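Leucine aminopeptidase 1 (Caenorhabditis elegans, PDB 2HC9) catalyses the zinc-dependent removal of N-terminal amino acids, preferably leucine, from peptides, and probably acts as a digestive enzyme. Local coordinates at residues V124-F134 / S167-D178; R83-H91 / G393-A401. The protein carries 1 engineered substitution. All blocks are in the same frame, centred on the assembly; numbering follows the deposited sequence.

Contact 1 (V124-F134 / S167-D178)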
loop_
_atom_site.group_PDB
_atom_site.type_symbol
_atom_site.label_atom_id
_atom_site.label_comp_id
_atom_site.label_asym_id
_atom_site.label_seq_id
_atom_site.Cartn_x
_atom_site.Cartn_y
_atom_site.Cartn_z
ATOM N N VAL A 124 28.791 9.911 32.990
ATOM C CA VAL A 124 29.886 10.369 32.121
ATOM C C VAL A 124 29.616 9.985 30.643
ATOM O O VAL A 124 29.721 10.824 29.750
ATOM C CB VAL A 124 31.251 9.841 32.612
ATOM C CG1 VAL A 124 32.352 10.085 31.549
ATOM C CG2 VAL A 124 31.609 10.507 33.937
ATOM N N ALA A 125 29.235 8.727 30.416
ATOM C CA ALA A 125 29.007 8.250 29.049
ATOM C C ALA A 125 27.898 9.080 28.396
ATOM O O ALA A 125 28.024 9.505 27.235
ATOM C CB ALA A 125 28.624 6.783 29.061
ATOM N N ALA A 126 26.812 9.303 29.142
ATOM C CA ALA A 126 25.683 10.080 28.618
ATOM C C ALA A 126 26.133 11.476 28.185
ATOM O O ALA A 126 25.676 11.970 27.149
ATOM C CB ALA A 126 24.555 10.192 29.655
ATOM N N ILE A 127 27.004 12.122 28.978
ATOM C CA ILE A 127 27.515 13.463 28.581
ATOM C C ILE A 127 28.394 13.367 27.329
ATOM O O ILE A 127 28.255 14.164 26.385
ATOM C CB ILE A 127 28.312 14.138 29.741
ATOM C CG1 ILE A 127 27.406 14.450 30.941
ATOM C CG2 ILE A 127 29.035 15.409 29.263
ATOM C CD1 ILE A 127 28.181 14.802 32.245
ATOM N N ALA A 128 29.301 12.389 27.324
ATOM C CA ALA A 128 30.193 12.165 26.191
ATOM C C ALA A 128 29.429 12.009 24.875
ATOM O O ALA A 128 29.847 12.549 23.852
ATOM C CB ALA A 128 31.071 10.925 26.448
ATOM N N ARG A 129 28.294 11.302 24.908
ATOM C CA ARG A 129 27.509 11.006 23.675
ATOM C C ARG A 129 27.031 12.289 22.991
ATOM O O ARG A 129 26.707 12.265 21.798
ATOM C CB ARG A 129 26.231 10.157 23.957
ATOM C CG ARG A 129 26.396 8.868 24.766
ATOM C CD ARG A 129 25.035 8.173 25.100
ATOM N NE ARG A 129 25.133 7.194 26.211
ATOM C CZ ARG A 129 25.761 6.016 26.105
ATOM N NH1 ARG A 129 25.825 5.180 27.149
ATOM N NH2 ARG A 129 26.342 5.668 24.955
ATOM N N THR A 130 26.914 13.390 23.742
ATOM C CA THR A 130 26.345 14.618 23.178
ATOM C C THR A 130 27.399 15.445 22.441
ATOM O O THR A 130 27.069 16.468 21.856
ATOM C CB THR A 130 25.704 15.528 24.258
ATOM O OG1 THR A 130 26.736 16.056 25.114
ATOM C CG2 THR A 130 24.606 14.756 25.069
ATOM N N PHE A 131 28.668 15.025 22.509
ATOM C CA PHE A 131 29.740 15.704 21.772
ATOM C C PHE A 131 30.018 14.992 20.459
ATOM O O PHE A 131 30.915 14.139 20.368
ATOM C CB PHE A 131 30.984 15.929 22.654
ATOM C CG PHE A 131 30.738 16.995 23.700
ATOM C CD1 PHE A 131 30.785 18.337 23.351
ATOM C CD2 PHE A 131 30.318 16.646 24.962
ATOM C CE1 PHE A 131 30.483 19.329 24.282
ATOM C CE2 PHE A 131 30.014 17.629 25.913
ATOM C CZ PHE A 131 30.097 18.964 25.573
ATOM N N CYS A 132 29.171 15.280 19.470
ATOM C CA CYS A 132 29.195 14.498 18.220
ATOM C C CYS A 132 30.418 14.917 17.410
ATOM O O CYS A 132 30.555 16.085 17.041
ATOM C CB CYS A 132 27.905 14.754 17.413
ATOM S SG CYS A 132 26.412 14.459 18.381
ATOM N N LYS A 133 31.301 13.970 17.130
ATOM C CA LYS A 133 32.523 14.272 16.373
ATOM C C LYS A 133 32.201 14.657 14.942
ATOM O O LYS A 133 32.835 15.549 14.376
ATOM C CB LYS A 133 33.481 13.070 16.383
ATOM C CG LYS A 133 34.117 12.826 17.738
ATOM C CD LYS A 133 35.253 11.821 17.633
ATOM C CE LYS A 133 35.987 11.702 18.983
ATOM N NZ LYS A 133 37.312 11.032 18.733
ATOM N N PHE A 134 31.230 13.976 14.333
ATOM C CA PHE A 134 31.145 14.034 12.886
ATOM C C PHE A 134 30.303 15.199 12.353
ATOM O O PHE A 134 29.125 15.330 12.688
ATOM C CB PHE A 134 30.649 12.713 12.280
ATOM C CG PHE A 134 30.787 12.693 10.783
ATOM C CD1 PHE A 134 32.018 12.394 10.202
ATOM C CD2 PHE A 134 29.723 13.055 9.966
ATOM C CE1 PHE A 134 32.173 12.416 8.805
ATOM C CE2 PHE A 134 29.886 13.097 8.562
ATOM C CZ PHE A 134 31.107 12.758 8.011
ATOM N N SER A 167 34.748 7.647 27.334
ATOM C CA SER A 167 34.193 8.769 26.580
ATOM C C SER A 167 34.660 8.756 25.132
ATOM O O SER A 167 33.868 8.989 24.221
ATOM C CB SER A 167 34.560 10.111 27.225
ATOM O OG SER A 167 33.980 10.234 28.514
ATOM N N GLU A 168 35.948 8.508 24.922
ATOM C CA GLU A 168 36.486 8.428 23.562
ATOM C C GLU A 168 35.880 7.250 22.810
ATOM O O GLU A 168 35.511 7.379 21.649
ATOM C CB GLU A 168 38.024 8.342 23.592
ATOM C CG GLU A 168 38.682 8.048 22.221
ATOM C CD GLU A 168 38.616 9.215 21.212
ATOM O OE1 GLU A 168 37.943 10.235 21.438
ATOM O OE2 GLU A 168 39.248 9.096 20.144
ATOM N N SER A 169 35.755 6.101 23.471
ATOM C CA SER A 169 35.233 4.909 22.779
ATOM C C SER A 169 33.775 5.154 22.363
ATOM O O SER A 169 33.368 4.784 21.250
ATOM C CB SER A 169 35.339 3.685 23.686
ATOM O OG SER A 169 36.639 3.113 23.614
ATOM N N VAL A 170 33.013 5.792 23.252
ATOM C CA VAL A 170 31.616 6.178 22.986
ATOM C C VAL A 170 31.549 7.118 21.785
ATOM O O VAL A 170 30.812 6.861 20.805
ATOM C CB VAL A 170 30.930 6.802 24.253
ATOM C CG1 VAL A 170 29.579 7.455 23.887
ATOM C CG2 VAL A 170 30.733 5.694 25.341
ATOM N N ARG A 171 32.346 8.191 21.823
ATOM C CA ARG A 171 32.326 9.169 20.710
ATOM C C ARG A 171 32.852 8.608 19.393
ATOM O O ARG A 171 32.372 8.989 18.324
ATOM C CB ARG A 171 33.077 10.442 21.099
ATOM C CG ARG A 171 32.393 11.178 22.243
ATOM C CD ARG A 171 33.242 12.388 22.683
ATOM N NE ARG A 171 33.229 13.475 21.698
ATOM C CZ ARG A 171 34.300 14.179 21.319
ATOM N NH1 ARG A 171 35.536 13.898 21.782
ATOM N NH2 ARG A 171 34.141 15.163 20.446
ATOM N N GLU A 172 33.833 7.711 19.467
ATOM C CA GLU A 172 34.330 7.026 18.267
ATOM C C GLU A 172 33.282 6.107 17.632
ATOM O O GLU A 172 33.101 6.107 16.412
ATOM C CB GLU A 172 35.591 6.199 18.597
ATOM C CG GLU A 172 36.873 7.086 18.768
ATOM C CD GLU A 172 37.297 7.677 17.442
ATOM O OE1 GLU A 172 38.000 6.964 16.691
ATOM O OE2 GLU A 172 36.853 8.806 17.112
ATOM N N THR A 173 32.608 5.318 18.462
ATOM C CA THR A 173 31.511 4.458 17.967
ATOM C C THR A 173 30.494 5.324 17.217
ATOM O O THR A 173 30.106 5.005 16.090
ATOM C CB THR A 173 30.778 3.766 19.156
ATOM O OG1 THR A 173 31.707 2.963 19.883
ATOM C CG2 THR A 173 29.662 2.842 18.642
ATOM N N ALA A 174 30.051 6.412 17.857
ATOM C CA ALA A 174 29.077 7.324 17.248
ATOM C C ALA A 174 29.603 7.987 15.966
ATOM O O ALA A 174 28.863 8.118 14.988
ATOM C CB ALA A 174 28.639 8.389 18.260
ATOM N N ARG A 175 30.870 8.411 15.969
ATOM C CA ARG A 175 31.470 8.991 14.754
ATOM C C ARG A 175 31.412 8.024 13.567
ATOM O O ARG A 175 31.057 8.415 12.428
ATOM C CB ARG A 175 32.949 9.374 15.016
ATOM C CG ARG A 175 33.683 9.845 13.729
ATOM C CD ARG A 175 35.156 10.190 13.992
ATOM N NE ARG A 175 35.972 9.043 14.397
ATOM C CZ ARG A 175 36.451 8.098 13.571
ATOM N NH1 ARG A 175 36.197 8.114 12.264
ATOM N NH2 ARG A 175 37.208 7.131 14.056
ATOM N N LEU A 176 31.789 6.768 13.825
ATOM C CA LEU A 176 31.797 5.745 12.781
ATOM C C LEU A 176 30.366 5.565 12.249
ATOM O O LEU A 176 30.148 5.483 11.052
ATOM C CB LEU A 176 32.367 4.412 13.326
ATOM C CG LEU A 176 33.878 4.484 13.702
ATOM C CD1 LEU A 176 34.271 3.182 14.438
ATOM C CD2 LEU A 176 34.717 4.644 12.438
ATOM N N ILE A 177 29.399 5.529 13.161
ATOM C CA ILE A 177 27.989 5.384 12.787
ATOM C C ILE A 177 27.489 6.573 11.970
ATOM O O ILE A 177 26.797 6.375 10.963
ATOM C CB ILE A 177 27.120 5.155 14.046
ATOM C CG1 ILE A 177 27.391 3.727 14.570
ATOM C CG2 ILE A 177 25.586 5.408 13.768
ATOM C CD1 ILE A 177 26.845 3.496 15.993
ATOM N N ASP A 178 27.843 7.799 12.381
ATOM C CA ASP A 178 27.281 9.018 11.737
ATOM C C ASP A 178 27.887 9.290 10.362
ATOM O O ASP A 178 27.302 10.021 9.578
ATOM C CB ASP A 178 27.552 10.264 12.596
ATOM C CG ASP A 178 26.807 10.250 13.926
ATOM O OD1 ASP A 178 25.833 9.477 14.067
ATOM O OD2 ASP A 178 27.188 11.044 14.818
HETATM O O HOH W 1 32.150 17.118 19.228
HETATM O O HOH W 2 30.713 11.289 18.132
HETATM O O HOH W 3 29.718 11.792 15.433
#
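The long helix 157-178 holds the chain that leaves helix 120-128 of the N-terminal domain, chiefly through Arg171 and Lys133. Arg171 bends at its third torsion (chi3 71°), which turns NE onto a lone pair of Phe131 O, 2.8 Å away and almost straight (N-H...O 173°). NH2 adds a weak bond to the same oxygen and donates to a water that reaches back weakly to Cys132 O, while NH1 goes to Thr2 O. Phe131 O and the water both lie at the edge of the guanidinium, which would hold its rotation.

The extended chain of Lys133 passes across one face of this group at about a right angle, with CE 3.6 Å above the plane. Its ammonium ends between two acids, NZ lying 2.8 Å from Glu172 OE2 and 2.9 Å from Glu168 OE1; these carboxylates probably offset the nearness of the Arg171 charge. Glu172 is itself gripped side-on by NE and NH2 of Arg175, and OE2 receives Lys133 NZ and Arg175 NE from opposite faces of the carboxylate.

On helix 120-128 and just after it, Ala128 CB lies 3.7 Å from Ser167 CB, and Arg129 CG touches Val170 CG1 at 3.6 Å. The two helical segments approach to 9.0 Å between axes and cross at -39°. Farther along the departing chain, one water joins Lys133 N to Arg171 O, and another joins Phe134 N to Asp178 OD2, which also pairs with Arg467. The arrangement is consistent with the architecture of M17 aminopeptidases, in which a long helix links the macro-type N-terminal domain to the catalytic domain.

Contact 2 (R83-H91 / G393-A401)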
loop_
_atom_site.group_PDB
_atom_site.type_symbol
_atom_site.label_atom_id
_atom_site.label_comp_id
_atom_site.label_asym_id
_atom_site.label_seq_id
_atom_site.Cartn_x
_atom_site.Cartn_y
_atom_site.Cartn_z
ATOM N N ARG A 83 11.649 -0.546 37.689
ATOM C CA ARG A 83 12.515 -1.709 37.670
ATOM C C ARG A 83 13.081 -2.034 36.288
ATOM O O ARG A 83 14.182 -2.557 36.207
ATOM C CB ARG A 83 11.856 -2.924 38.332
ATOM C CG ARG A 83 10.614 -3.430 37.624
ATOM C CD ARG A 83 9.935 -4.530 38.452
ATOM N NE ARG A 83 9.092 -5.376 37.608
ATOM C CZ ARG A 83 9.528 -6.424 36.911
ATOM N NH1 ARG A 83 8.680 -7.120 36.167
ATOM N NH2 ARG A 83 10.804 -6.775 36.945
ATOM N N GLY A 84 12.373 -1.675 35.212
ATOM C CA GLY A 84 12.873 -1.905 33.833
ATOM C C GLY A 84 13.899 -0.870 33.360
ATOM O O GLY A 84 14.606 -1.090 32.359
ATOM N N ASN A 85 14.013 0.227 34.110
ATOM C CA ASN A 85 14.932 1.322 33.791
ATOM C C ASN A 85 16.294 1.040 34.441
ATOM O O ASN A 85 16.457 0.048 35.136
ATOM C CB ASN A 85 14.333 2.622 34.332
ATOM C CG ASN A 85 14.974 3.889 33.737
ATOM O OD1 ASN A 85 15.966 3.836 32.984
ATOM N ND2 ASN A 85 14.407 5.037 34.099
ATOM N N THR A 86 17.275 1.901 34.202
ATOM C CA THR A 86 18.477 1.931 35.042
ATOM C C THR A 86 18.237 2.881 36.224
ATOM O O THR A 86 17.699 3.991 36.044
ATOM C CB THR A 86 19.729 2.377 34.213
ATOM O OG1 THR A 86 20.822 2.668 35.103
ATOM C CG2 THR A 86 19.402 3.626 33.352
ATOM N N PRO A 87 18.663 2.476 37.434
ATOM C CA PRO A 87 18.516 3.400 38.566
ATOM C C PRO A 87 19.425 4.632 38.463
ATOM O O PRO A 87 19.230 5.610 39.186
ATOM C CB PRO A 87 18.908 2.555 39.778
ATOM C CG PRO A 87 19.805 1.488 39.238
ATOM C CD PRO A 87 19.320 1.211 37.816
ATOM N N THR A 88 20.378 4.595 37.536
ATOM C CA THR A 88 21.205 5.787 37.242
ATOM C C THR A 88 20.408 6.895 36.574
ATOM O O THR A 88 20.808 8.062 36.623
ATOM C CB THR A 88 22.390 5.449 36.316
ATOM O OG1 THR A 88 21.893 5.216 34.992
ATOM C CG2 THR A 88 23.165 4.217 36.787
ATOM N N ASN A 89 19.310 6.527 35.895
ATOM C CA ASN A 89 18.524 7.497 35.079
ATOM C C ASN A 89 19.404 8.262 34.069
ATOM O O ASN A 89 19.155 9.425 33.751
ATOM C CB ASN A 89 17.766 8.491 35.971
ATOM C CG ASN A 89 16.539 7.882 36.618
ATOM O OD1 ASN A 89 16.300 8.063 37.813
ATOM N ND2 ASN A 89 15.772 7.137 35.840
ATOM N N ALA A 90 20.443 7.602 33.570
ATOM C CA ALA A 90 21.433 8.302 32.741
ATOM C C ALA A 90 20.816 8.847 31.473
ATOM O O ALA A 90 21.212 9.911 31.011
ATOM C CB ALA A 90 22.617 7.408 32.435
ATOM N N HIS A 91 19.809 8.149 30.919
ATOM C CA HIS A 91 19.108 8.679 29.741
ATOM C C HIS A 91 18.527 10.072 29.915
ATOM O O HIS A 91 18.437 10.809 28.933
ATOM C CB HIS A 91 18.041 7.711 29.233
ATOM C CG HIS A 91 18.594 6.372 28.910
ATOM N ND1 HIS A 91 18.881 5.446 29.888
ATOM C CD2 HIS A 91 18.994 5.824 27.738
ATOM C CE1 HIS A 91 19.389 4.366 29.330
ATOM N NE2 HIS A 91 19.472 4.567 28.031
ATOM N N GLY A 393 23.781 -3.703 31.855
ATOM C CA GLY A 393 22.999 -2.643 31.181
ATOM C C GLY A 393 22.553 -1.563 32.151
ATOM O O GLY A 393 22.609 -0.370 31.827
ATOM N N LYS A 394 22.104 -1.982 33.330
ATOM C CA LYS A 394 21.639 -1.056 34.355
ATOM C C LYS A 394 22.805 -0.211 34.878
ATOM O O LYS A 394 22.668 0.999 35.039
ATOM C CB LYS A 394 20.937 -1.789 35.506
ATOM C CG LYS A 394 19.518 -2.291 35.124
ATOM C CD LYS A 394 18.799 -2.792 36.373
ATOM C CE LYS A 394 17.626 -3.726 36.058
ATOM N NZ LYS A 394 16.558 -3.011 35.362
ATOM N N ALA A 395 23.952 -0.855 35.096
ATOM C CA ALA A 395 25.111 -0.156 35.666
ATOM C C ALA A 395 25.779 0.778 34.662
ATOM O O ALA A 395 26.409 1.744 35.066
ATOM C CB ALA A 395 26.122 -1.154 36.227
ATOM N N SER A 396 25.660 0.474 33.364
ATOM C CA SER A 396 26.348 1.238 32.297
ATOM C C SER A 396 25.456 2.299 31.683
ATOM O O SER A 396 25.968 3.236 31.078
ATOM C CB SER A 396 26.804 0.313 31.151
ATOM O OG SER A 396 25.695 -0.391 30.582
ATOM N N GLY A 397 24.138 2.142 31.809
ATOM C CA GLY A 397 23.196 2.921 30.994
ATOM C C GLY A 397 22.949 2.457 29.557
ATOM O O GLY A 397 22.080 3.014 28.881
ATOM N N ASP A 398 23.675 1.427 29.101
ATOM C CA ASP A 398 23.417 0.796 27.795
ATOM C C ASP A 398 22.438 -0.356 28.115
ATOM O O ASP A 398 22.852 -1.481 28.351
ATOM C CB ASP A 398 24.716 0.221 27.198
ATOM C CG ASP A 398 25.615 1.283 26.548
ATOM O OD1 ASP A 398 25.262 2.497 26.526
ATOM O OD2 ASP A 398 26.697 0.894 26.065
ATOM N N LEU A 399 21.155 -0.041 28.189
ATOM C CA LEU A 399 20.148 -0.987 28.716
ATOM C C LEU A 399 20.015 -2.234 27.872
ATOM O O LEU A 399 20.212 -2.192 26.648
ATOM C CB LEU A 399 18.789 -0.296 28.839
ATOM C CG LEU A 399 18.749 0.812 29.907
ATOM C CD1 LEU A 399 17.438 1.594 29.833
ATOM C CD2 LEU A 399 18.872 0.157 31.280
ATOM N N VAL A 400 19.706 -3.350 28.537
ATOM C CA VAL A 400 19.538 -4.647 27.855
ATOM C C VAL A 400 18.279 -5.317 28.435
ATOM O O VAL A 400 18.064 -5.284 29.670
ATOM C CB VAL A 400 20.752 -5.559 28.079
ATOM C CG1 VAL A 400 20.545 -6.915 27.397
ATOM C CG2 VAL A 400 22.051 -4.896 27.560
ATOM N N ALA A 401 17.457 -5.880 27.547
ATOM C CA ALA A 401 16.273 -6.651 27.928
ATOM C C ALA A 401 16.408 -8.051 27.335
ATOM O O ALA A 401 17.056 -8.246 26.281
ATOM C CB ALA A 401 14.971 -5.954 27.381
HETATM O O HOH W 4 17.016 -2.849 32.516
HETATM O O HOH W 5 20.336 2.428 26.313
#
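Lys394 reaches alongside the loop 83-89, and Leu399 turns one methyl branch to each of Thr86 and His91. The lysine chain runs out extended as far as CE and then bends (chi4 -66°), bringing its ammonium in among successive backbone carbonyls. NZ meets Arg83 O at 2.6 Å, in the carbonyl plane, and Asn85 O at 3.1 Å from a position tilted 28° off that plane; a water links it to Gly84 O as well. A methionine here would probably leave Arg83 O and Asn85 O without their shared donor and the turn at Gly84 less firmly held.

The grip is returned by Thr86. Its OG1 donates a very short bond of 2.5 Å to Lys394 O, in the last turn of helix 383-396. The same hydroxyl accepts from Thr88 N, which makes an ST turn, and also from Thr88 OG1; Thr88 OG1 in turn accepts from Ala90 N to form a second.

Helix 383-396 is the connecting helix of a beta-alpha-beta crossover between the parallel strands 376-380 and 400-402 of the catalytic domain. It ends at Gly397, whose positive phi (80°) would jam a beta carbon against the preceding carbonyl; such a carbon would also crowd Ala90 CB.

Past this turn Leu399 CD2 lies 3.8 Å from Thr86 CB, the two side chains crossing at about a right angle. Its other branch, CD1, approaches His91 CE1 obliquely at 3.4 Å, and Thr86 CG2 sits in the plane of the imidazole at its edge. His91 CE1 also comes within 3.0 Å of Gly397 O, and a water bridges His91 NE2 to Leu399 N. Leu409 of a neighbouring subunit packs on Leu399.

How the contacts relate
From the N terminus, the chain first passes 83-91, runs through helix 90-97 and strand 108-114, and enters helix 120-128. Contact 1 then closes a short loop, with 32 residues including strand 145-151 between its segments. Most of the catalytic domain follows before 393-401 returns to the first segment and closes contact 2, a loop of 301 residues that encloses contact 1 entirely. Both join the N-terminal domain to what follows it: contact 1 through helix 157-178, contact 2 through the end of helix 383-396. Their centres lie about 18 Å apart, yet they meet directly, through a salt bridge from Arg129 NH1 to Asp398 OD1 (2.8 Å) and packing of Ala126 against Ala90.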